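Local coordinates for peptidoglycan D,D-transpeptidase FtsI (Yersinia pestis, PDB 6SYN), which probably cross-links the peptide stems of peptidoglycan during cell division, as a class B penicillin-binding protein with D,D-transpeptidase activity that binds penicillins, at residues 175-183 / 388-396; 268-278 / 291-300. All coordinates share one frame; numbering follows the deposited sequence.

Contact 1 and contact 2 lie in different parts of the chain's fold, their centres 43 Å apart and their nearest atoms about 26 Å apart. The order in sequence is 175-183, 268-278, 291-300, 388-396, so both segments of contact 2 fall between the two segments of contact 1. Contact 1 ties the chain around strand 177-178, which pairs with strand 19-20 of the N-terminal part, to a loop of the transpeptidase region. Contact 2 is a small two-stranded sheet at that region's surface, leading into helix 297-303. Its Ile300 side chain is about 10 Å from the bound penicillin-derived ligand; contact 1 lies at the junction of the N-terminal part and the transpeptidase region.

Contact 1. Residues 175-183 / 388-396; sequences HNLVLSVDE and PLSITRVDP
Leu179 and Thr392 form a single beta bridge, their CA atoms 3.8 Å apart, with one backbone hydrogen bond to each side of the pair. Arg393 N donates to Val178 O at 3.1 Å, and Ser180 N donates to Ile391 O at 2.8 Å with an N-H...O angle of 162°. The bridge fastens the loop after strand 385-386 to the chain running from strand 177-178 into helix 183-199, where the N-terminal part of the protein meets the transpeptidase region; strand 177-178 also pairs in parallel with strand 19-20.

Apolar branches pack beside the bridge. Leu177 CD1 meets Thr392 CG2 at 3.9 Å, the two side chains crossing at about a right angle, and the threonine suits this place because its methyl supplies the contact. The side chains of Val178 and Arg393 instead run side by side in the same direction: with CG1 anti to the backbone N (chi1 180°), the valine touches Arg393 CB at 3.7 Å. Only the aliphatic start of the arginine is used here; its charged end leads away, and NE bonds to Arg22 O. Leu179 sets off from its backbone away from the loop and packs on Ile123, Ile124 and Val137, yet its CB and CD2 both still touch Ile391 O, CD2 at 3.3 Å; a leucine is long enough to do both.

Ser180, small and polar, fits the buried junction between three chain segments. Its hydroxyl lies between two backbone carbonyls, Val217 O, to which it is hydrogen-bonded, and Ser390 O of the loop. Chi1 of 72° holds OG between the serine's own N and carbonyl carbon, leaving it 3.0 Å from Ser390 O.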
loop_
_atom_site.group_PDB
_atom_site.type_symbol
_atom_site.label_atom_id
_atom_site.label_comp_id
_atom_site.label_asym_id
_atom_site.label_seq_id
_atom_site.Cartn_x
_atom_site.Cartn_y
_atom_site.Cartn_z
ATOM N N HIS A 175 0.068 -25.176 -10.324
ATOM C CA HIS A 175 1.360 -24.505 -10.630
ATOM C C HIS A 175 1.868 -23.748 -9.401
ATOM O O HIS A 175 1.047 -23.072 -8.749
ATOM C CB HIS A 175 1.185 -23.493 -11.771
ATOM C CG HIS A 175 1.183 -24.067 -13.146
ATOM N ND1 HIS A 175 2.307 -24.646 -13.707
ATOM C CD2 HIS A 175 0.222 -24.096 -14.095
ATOM C CE1 HIS A 175 2.027 -25.044 -14.933
ATOM N NE2 HIS A 175 0.753 -24.711 -15.198
ATOM N N ASN A 176 3.175 -23.798 -9.133
ATOM C CA ASN A 176 3.824 -22.897 -8.145
ATOM C C ASN A 176 3.827 -21.478 -8.716
ATOM O O ASN A 176 3.849 -21.332 -9.962
ATOM C CB ASN A 176 5.238 -23.344 -7.782
ATOM C CG ASN A 176 5.250 -24.704 -7.123
ATOM O OD1 ASN A 176 4.358 -25.021 -6.339
ATOM N ND2 ASN A 176 6.239 -25.519 -7.455
ATOM N N LEU A 177 3.790 -20.483 -7.830
ATOM C CA LEU A 177 3.786 -19.039 -8.180
ATOM C C LEU A 177 5.020 -18.390 -7.548
ATOM O O LEU A 177 5.249 -18.619 -6.350
ATOM C CB LEU A 177 2.484 -18.417 -7.665
ATOM C CG LEU A 177 2.238 -16.955 -8.033
ATOM C CD1 LEU A 177 2.409 -16.722 -9.523
ATOM C CD2 LEU A 177 0.850 -16.518 -7.591
ATOM N N VAL A 178 5.805 -17.652 -8.332
ATOM C CA VAL A 178 6.971 -16.868 -7.831
ATOM C C VAL A 178 6.584 -15.388 -7.895
ATOM O O VAL A 178 6.500 -14.849 -9.013
ATOM C CB VAL A 178 8.251 -17.191 -8.631
ATOM C CG1 VAL A 178 9.457 -16.398 -8.140
ATOM C CG2 VAL A 178 8.558 -18.681 -8.602
ATOM N N LEU A 179 6.319 -14.765 -6.742
ATOM C CA LEU A 179 5.947 -13.326 -6.667
ATOM C C LEU A 179 7.201 -12.467 -6.879
ATOM O O LEU A 179 8.329 -12.989 -6.739
ATOM C CB LEU A 179 5.292 -13.006 -5.319
ATOM C CG LEU A 179 3.950 -13.678 -5.026
ATOM C CD1 LEU A 179 3.364 -13.140 -3.731
ATOM C CD2 LEU A 179 2.949 -13.487 -6.158
ATOM N N SER A 180 6.988 -11.192 -7.204
ATOM C CA SER A 180 8.032 -10.146 -7.355
ATOM C C SER A 180 8.458 -9.614 -5.976
ATOM O O SER A 180 9.531 -9.002 -5.890
ATOM C CB SER A 180 7.522 -9.034 -8.224
ATOM O OG SER A 180 6.544 -8.281 -7.526
ATOM N N VAL A 181 7.639 -9.840 -4.943
ATOM C CA VAL A 181 7.815 -9.303 -3.559
ATOM C C VAL A 181 9.001 -10.001 -2.875
ATOM O O VAL A 181 9.318 -11.144 -3.254
ATOM C CB VAL A 181 6.501 -9.471 -2.771
ATOM C CG1 VAL A 181 6.667 -9.254 -1.274
ATOM C CG2 VAL A 181 5.418 -8.561 -3.322
ATOM N N ASP A 182 9.641 -9.329 -1.912
ATOM C CA ASP A 182 10.735 -9.891 -1.071
ATOM C C ASP A 182 10.224 -9.926 0.376
ATOM O O ASP A 182 9.752 -8.870 0.846
ATOM C CB ASP A 182 12.033 -9.096 -1.258
ATOM C CG ASP A 182 13.246 -9.663 -0.532
ATOM O OD1 ASP A 182 13.058 -10.293 0.525
ATOM O OD2 ASP A 182 14.377 -9.474 -1.032
ATOM N N GLU A 183 10.276 -11.093 1.033
ATOM C CA GLU A 183 9.687 -11.320 2.387
ATOM C C GLU A 183 10.419 -10.447 3.416
ATOM O O GLU A 183 9.725 -9.860 4.270
ATOM C CB GLU A 183 9.706 -12.807 2.769
ATOM C CG GLU A 183 9.770 -13.076 4.272
ATOM C CD GLU A 183 8.572 -12.592 5.075
ATOM O OE1 GLU A 183 7.518 -12.371 4.456
ATOM O OE2 GLU A 183 8.691 -12.429 6.311
ATOM N N PRO A 388 5.809 -0.739 -16.819
ATOM C CA PRO A 388 4.702 -1.471 -16.205
ATOM C C PRO A 388 5.054 -2.182 -14.889
ATOM O O PRO A 388 6.157 -2.673 -14.740
ATOM C CB PRO A 388 4.295 -2.529 -17.246
ATOM C CG PRO A 388 5.452 -2.607 -18.227
ATOM C CD PRO A 388 6.201 -1.295 -18.122
ATOM N N LEU A 389 4.069 -2.255 -13.992
ATOM C CA LEU A 389 4.143 -2.948 -12.680
ATOM C C LEU A 389 3.973 -4.460 -12.876
ATOM O O LEU A 389 3.397 -4.848 -13.904
ATOM C CB LEU A 389 3.033 -2.385 -11.788
ATOM C CG LEU A 389 3.152 -0.902 -11.442
ATOM C CD1 LEU A 389 1.794 -0.314 -11.088
ATOM C CD2 LEU A 389 4.141 -0.690 -10.305
ATOM N N SER A 390 4.453 -5.277 -11.928
ATOM C CA SER A 390 4.090 -6.717 -11.790
ATOM C C SER A 390 4.268 -7.183 -10.334
ATOM O O SER A 390 5.132 -6.604 -9.643
ATOM C CB SER A 390 4.865 -7.579 -12.770
ATOM O OG SER A 390 6.254 -7.574 -12.488
ATOM N N ILE A 391 3.464 -8.170 -9.893
ATOM C CA ILE A 391 3.572 -8.845 -8.554
ATOM C C ILE A 391 4.258 -10.207 -8.715
ATOM O O ILE A 391 4.284 -10.955 -7.717
ATOM C CB ILE A 391 2.230 -9.037 -7.795
ATOM C CG1 ILE A 391 0.982 -8.901 -8.672
ATOM C CG2 ILE A 391 2.158 -8.128 -6.573
ATOM C CD1 ILE A 391 0.749 -10.075 -9.596
ATOM N N THR A 392 4.787 -10.534 -9.898
ATOM C CA THR A 392 5.519 -11.809 -10.150
ATOM C C THR A 392 6.944 -11.488 -10.607
ATOM O O THR A 392 7.127 -10.474 -11.296
ATOM C CB THR A 392 4.755 -12.711 -11.129
ATOM O OG1 THR A 392 4.650 -12.068 -12.401
ATOM C CG2 THR A 392 3.374 -13.063 -10.619
ATOM N N ARG A 393 7.912 -12.309 -10.202
ATOM C CA ARG A 393 9.332 -12.136 -10.589
ATOM C C ARG A 393 9.382 -12.007 -12.112
ATOM O O ARG A 393 8.714 -12.808 -12.793
ATOM C CB ARG A 393 10.184 -13.306 -10.092
ATOM C CG ARG A 393 11.670 -12.991 -10.036
ATOM C CD ARG A 393 12.524 -14.206 -9.726
ATOM N NE ARG A 393 13.747 -13.808 -9.033
ATOM C CZ ARG A 393 14.869 -13.385 -9.617
ATOM N NH1 ARG A 393 14.959 -13.308 -10.937
ATOM N NH2 ARG A 393 15.905 -13.042 -8.871
ATOM N N VAL A 394 10.095 -11.001 -12.617
ATOM C CA VAL A 394 10.291 -10.765 -14.076
ATOM C C VAL A 394 11.762 -11.036 -14.392
ATOM O O VAL A 394 12.595 -10.827 -13.491
ATOM C CB VAL A 394 9.875 -9.337 -14.489
ATOM C CG1 VAL A 394 8.519 -8.954 -13.923
ATOM C CG2 VAL A 394 10.919 -8.296 -14.110
ATOM N N ASP A 395 12.056 -11.478 -15.619
ATOM C CA ASP A 395 13.433 -11.607 -16.172
ATOM C C ASP A 395 13.865 -10.254 -16.734
ATOM O O ASP A 395 13.303 -9.808 -17.731
ATOM C CB ASP A 395 13.488 -12.669 -17.276
ATOM C CG ASP A 395 13.085 -14.060 -16.817
ATOM O OD1 ASP A 395 13.931 -14.740 -16.197
ATOM O OD2 ASP A 395 11.926 -14.452 -17.081
ATOM N N PRO A 396 14.873 -9.554 -16.158
ATOM C CA PRO A 396 15.291 -8.259 -16.692
ATOM C C PRO A 396 16.092 -8.467 -17.976
ATOM O O PRO A 396 16.506 -9.590 -18.259
ATOM C CB PRO A 396 16.159 -7.636 -15.587
ATOM C CG PRO A 396 16.171 -8.644 -14.445
ATOM C CD PRO A 396 15.695 -9.965 -15.014
#

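Contact 2. Residues 268-278 / 291-300; sequences VKENSVLNTLP and RYAELSVTGI
The guanidinium of Arg291 carries Leu277 CD2 over one face, the methyl 3.8 Å above the plane and over its centre, while Pro278 CD approaches NH2 obliquely. A bend at chi2 (86°) brings this end of the arginine back across the leucine, and a wide flat cation suits the exposed spot because a methyl can lie on its face.

Next to this pair along the chain, strands 273-275 and 294-296 form a two-stranded antiparallel sheet. Leu274 and Leu295 are its hydrogen-bonded pair: Leu274 N reaches Leu295 O at 3.0 Å, and Leu295 N returns a bond to Leu274 O. Val273 and Glu294 lie side by side on the other face, CG1 against CB.

Thr276 closes the end of the pairing with its backbone and both branches of its side chain. The backbone N of Thr276 donates to Ala293 O at 2.9 Å. From well above the carbonyl plane, Thr276 OG1 donates to Tyr292 O at 2.7 Å. The methyl CG2 packs on Leu295 CB, so beta-branching lets one residue do polar and apolar work.

At the opposite end, Val297, the first residue of helix 297-303, sets CB against Glu270 O at 3.5 Å and CG2 against Val268 and the turn 269-272; a valine fills this place without a polar group. Ser296 is the N-cap, its OG accepting from Gly299 N at 3.0 Å. This cap and a weak bond from Val297 N to Ser272 O mark the helix start. Backbone bonds and small apolar patches thus hold the contact together, and its helix leads to Ser304 of the ligand pocket.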
loop_
_atom_site.group_PDB
_atom_site.type_symbol
_atom_site.label_atom_id
_atom_site.label_comp_id
_atom_site.label_asym_id
_atom_site.label_seq_id
_atom_site.Cartn_x
_atom_site.Cartn_y
_atom_site.Cartn_z
ATOM N N VAL A 268 9.927 28.649 -16.712
ATOM C CA VAL A 268 10.993 28.968 -15.714
ATOM C C VAL A 268 12.283 28.259 -16.137
ATOM O O VAL A 268 12.244 27.458 -17.097
ATOM C CB VAL A 268 10.598 28.551 -14.281
ATOM C CG1 VAL A 268 9.606 29.516 -13.653
ATOM C CG2 VAL A 268 10.065 27.127 -14.222
ATOM N N LYS A 269 13.371 28.552 -15.422
ATOM C CA LYS A 269 14.692 27.880 -15.529
ATOM C C LYS A 269 15.121 27.463 -14.114
ATOM O O LYS A 269 14.641 28.091 -13.155
ATOM C CB LYS A 269 15.668 28.834 -16.228
ATOM C CG LYS A 269 15.068 29.583 -17.416
ATOM C CD LYS A 269 16.066 30.174 -18.386
ATOM C CE LYS A 269 16.725 29.139 -19.274
ATOM N NZ LYS A 269 18.037 28.716 -18.731
ATOM N N GLU A 270 15.974 26.442 -13.984
ATOM C CA GLU A 270 16.376 25.841 -12.678
ATOM C C GLU A 270 16.489 26.914 -11.595
ATOM O O GLU A 270 15.923 26.717 -10.498
ATOM C CB GLU A 270 17.763 25.209 -12.728
ATOM C CG GLU A 270 17.853 23.938 -13.539
ATOM C CD GLU A 270 19.290 23.535 -13.825
ATOM O OE1 GLU A 270 20.156 24.436 -13.851
ATOM O OE2 GLU A 270 19.544 22.328 -14.008
ATOM N N ASN A 271 17.236 27.982 -11.892
ATOM C CA ASN A 271 17.709 28.976 -10.894
ATOM C C ASN A 271 16.746 30.171 -10.859
ATOM O O ASN A 271 17.106 31.180 -10.222
ATOM C CB ASN A 271 19.176 29.348 -11.156
ATOM C CG ASN A 271 20.152 28.463 -10.402
ATOM O OD1 ASN A 271 20.635 28.830 -9.330
ATOM N ND2 ASN A 271 20.444 27.289 -10.938
ATOM N N SER A 272 15.551 30.046 -11.460
ATOM C CA SER A 272 14.473 31.076 -11.458
ATOM C C SER A 272 13.938 31.307 -10.038
ATOM O O SER A 272 14.013 30.372 -9.219
ATOM C CB SER A 272 13.344 30.700 -12.381
ATOM O OG SER A 272 13.786 30.615 -13.727
ATOM N N VAL A 273 13.383 32.498 -9.787
ATOM C CA VAL A 273 12.874 32.958 -8.460
ATOM C C VAL A 273 11.499 33.609 -8.652
ATOM O O VAL A 273 11.428 34.641 -9.352
ATOM C CB VAL A 273 13.847 33.944 -7.782
ATOM C CG1 VAL A 273 13.327 34.409 -6.428
ATOM C CG2 VAL A 273 15.247 33.366 -7.639
ATOM N N LEU A 274 10.468 33.046 -8.007
ATOM C CA LEU A 274 9.043 33.470 -8.103
ATOM C C LEU A 274 8.622 34.180 -6.814
ATOM O O LEU A 274 9.035 33.734 -5.722
ATOM C CB LEU A 274 8.165 32.238 -8.359
ATOM C CG LEU A 274 7.938 31.880 -9.829
ATOM C CD1 LEU A 274 9.253 31.610 -10.535
ATOM C CD2 LEU A 274 7.017 30.681 -9.971
ATOM N N ASN A 275 7.835 35.252 -6.948
ATOM C CA ASN A 275 7.087 35.900 -5.837
ATOM C C ASN A 275 6.119 34.859 -5.258
ATOM O O ASN A 275 5.262 34.374 -6.023
ATOM C CB ASN A 275 6.366 37.164 -6.320
ATOM C CG ASN A 275 5.588 37.868 -5.228
ATOM O OD1 ASN A 275 4.650 37.310 -4.662
ATOM N ND2 ASN A 275 5.967 39.101 -4.927
ATOM N N THR A 276 6.258 34.520 -3.971
ATOM C CA THR A 276 5.479 33.445 -3.294
ATOM C C THR A 276 4.568 34.054 -2.219
ATOM O O THR A 276 4.096 33.296 -1.351
ATOM C CB THR A 276 6.418 32.356 -2.763
ATOM O OG1 THR A 276 7.548 32.995 -2.170
ATOM C CG2 THR A 276 6.874 31.409 -3.852
ATOM N N LEU A 277 4.283 35.357 -2.310
ATOM C CA LEU A 277 3.359 36.075 -1.390
ATOM C C LEU A 277 1.924 35.628 -1.663
ATOM O O LEU A 277 1.612 35.168 -2.759
ATOM C CB LEU A 277 3.518 37.586 -1.583
ATOM C CG LEU A 277 4.857 38.156 -1.120
ATOM C CD1 LEU A 277 5.064 39.563 -1.658
ATOM C CD2 LEU A 277 4.958 38.140 0.398
ATOM N N PRO A 278 1.005 35.750 -0.675
ATOM C CA PRO A 278 -0.400 35.402 -0.887
ATOM C C PRO A 278 -0.993 36.234 -2.029
ATOM O O PRO A 278 -0.669 37.402 -2.104
ATOM C CB PRO A 278 -1.078 35.762 0.441
ATOM C CG PRO A 278 0.052 35.742 1.450
ATOM C CD PRO A 278 1.262 36.239 0.688
ATOM N N ARG A 291 5.591 31.060 5.304
ATOM C CA ARG A 291 5.494 32.402 4.667
ATOM C C ARG A 291 6.886 32.787 4.138
ATOM O O ARG A 291 7.837 32.862 4.947
ATOM C CB ARG A 291 4.872 33.381 5.676
ATOM C CG ARG A 291 5.307 34.836 5.552
ATOM C CD ARG A 291 4.484 35.631 4.561
ATOM N NE ARG A 291 4.997 36.990 4.451
ATOM C CZ ARG A 291 4.272 38.070 4.165
ATOM N NH1 ARG A 291 4.862 39.252 4.095
ATOM N NH2 ARG A 291 2.967 37.980 3.960
ATOM N N TYR A 292 6.999 32.973 2.819
ATOM C CA TYR A 292 8.241 33.378 2.113
ATOM C C TYR A 292 7.878 34.364 0.998
ATOM O O TYR A 292 6.935 34.092 0.226
ATOM C CB TYR A 292 8.977 32.153 1.562
ATOM C CG TYR A 292 9.888 31.457 2.544
ATOM C CD1 TYR A 292 11.201 31.870 2.709
ATOM C CD2 TYR A 292 9.452 30.375 3.295
ATOM C CE1 TYR A 292 12.054 31.236 3.599
ATOM C CE2 TYR A 292 10.291 29.727 4.189
ATOM C CZ TYR A 292 11.596 30.160 4.342
ATOM O OH TYR A 292 12.438 29.537 5.216
ATOM N N ALA A 293 8.611 35.477 0.928
ATOM C CA ALA A 293 8.376 36.602 -0.006
ATOM C C ALA A 293 8.691 36.139 -1.428
ATOM O O ALA A 293 7.850 36.345 -2.318
ATOM C CB ALA A 293 9.217 37.790 0.397
ATOM N N GLU A 294 9.868 35.534 -1.602
ATOM C CA GLU A 294 10.383 34.976 -2.881
ATOM C C GLU A 294 10.668 33.491 -2.650
ATOM O O GLU A 294 10.667 33.078 -1.479
ATOM C CB GLU A 294 11.677 35.670 -3.330
ATOM C CG GLU A 294 11.822 37.116 -2.872
ATOM C CD GLU A 294 12.309 37.325 -1.443
ATOM O OE1 GLU A 294 12.844 36.363 -0.846
ATOM O OE2 GLU A 294 12.154 38.453 -0.922
ATOM N N LEU A 295 10.936 32.729 -3.711
ATOM C CA LEU A 295 11.400 31.319 -3.601
ATOM C C LEU A 295 11.908 30.854 -4.971
ATOM O O LEU A 295 11.152 30.999 -5.948
ATOM C CB LEU A 295 10.223 30.465 -3.107
ATOM C CG LEU A 295 10.502 29.429 -2.012
ATOM C CD1 LEU A 295 11.504 29.915 -0.972
ATOM C CD2 LEU A 295 9.202 29.032 -1.328
ATOM N N SER A 296 13.139 30.335 -5.042
ATOM C CA SER A 296 13.685 29.641 -6.239
ATOM C C SER A 296 12.804 28.425 -6.553
ATOM O O SER A 296 11.971 28.061 -5.694
ATOM C CB SER A 296 15.126 29.236 -6.059
ATOM O OG SER A 296 15.239 28.134 -5.167
ATOM N N VAL A 297 12.988 27.828 -7.737
ATOM C CA VAL A 297 12.246 26.615 -8.197
ATOM C C VAL A 297 12.578 25.455 -7.250
ATOM O O VAL A 297 11.641 24.725 -6.851
ATOM C CB VAL A 297 12.554 26.282 -9.669
ATOM C CG1 VAL A 297 11.968 24.944 -10.088
ATOM C CG2 VAL A 297 12.059 27.373 -10.602
ATOM N N THR A 298 13.855 25.295 -6.894
ATOM C CA THR A 298 14.317 24.355 -5.841
ATOM C C THR A 298 13.525 24.642 -4.559
ATOM O O THR A 298 12.949 23.697 -3.989
ATOM C CB THR A 298 15.830 24.485 -5.622
ATOM O OG1 THR A 298 16.451 24.573 -6.904
ATOM C CG2 THR A 298 16.422 23.330 -4.844
ATOM N N GLY A 299 13.493 25.913 -4.147
ATOM C CA GLY A 299 12.801 26.396 -2.937
ATOM C C GLY A 299 11.328 26.009 -2.909
ATOM O O GLY A 299 10.817 25.734 -1.806
ATOM N N ILE A 300 10.664 25.989 -4.068
ATOM C CA ILE A 300 9.212 25.665 -4.205
ATOM C C ILE A 300 8.963 24.209 -3.775
ATOM O O ILE A 300 7.962 23.976 -3.069
ATOM C CB ILE A 300 8.723 25.992 -5.630
ATOM C CG1 ILE A 300 8.699 27.510 -5.830
ATOM C CG2 ILE A 300 7.365 25.373 -5.934
ATOM C CD1 ILE A 300 8.844 27.958 -7.261
#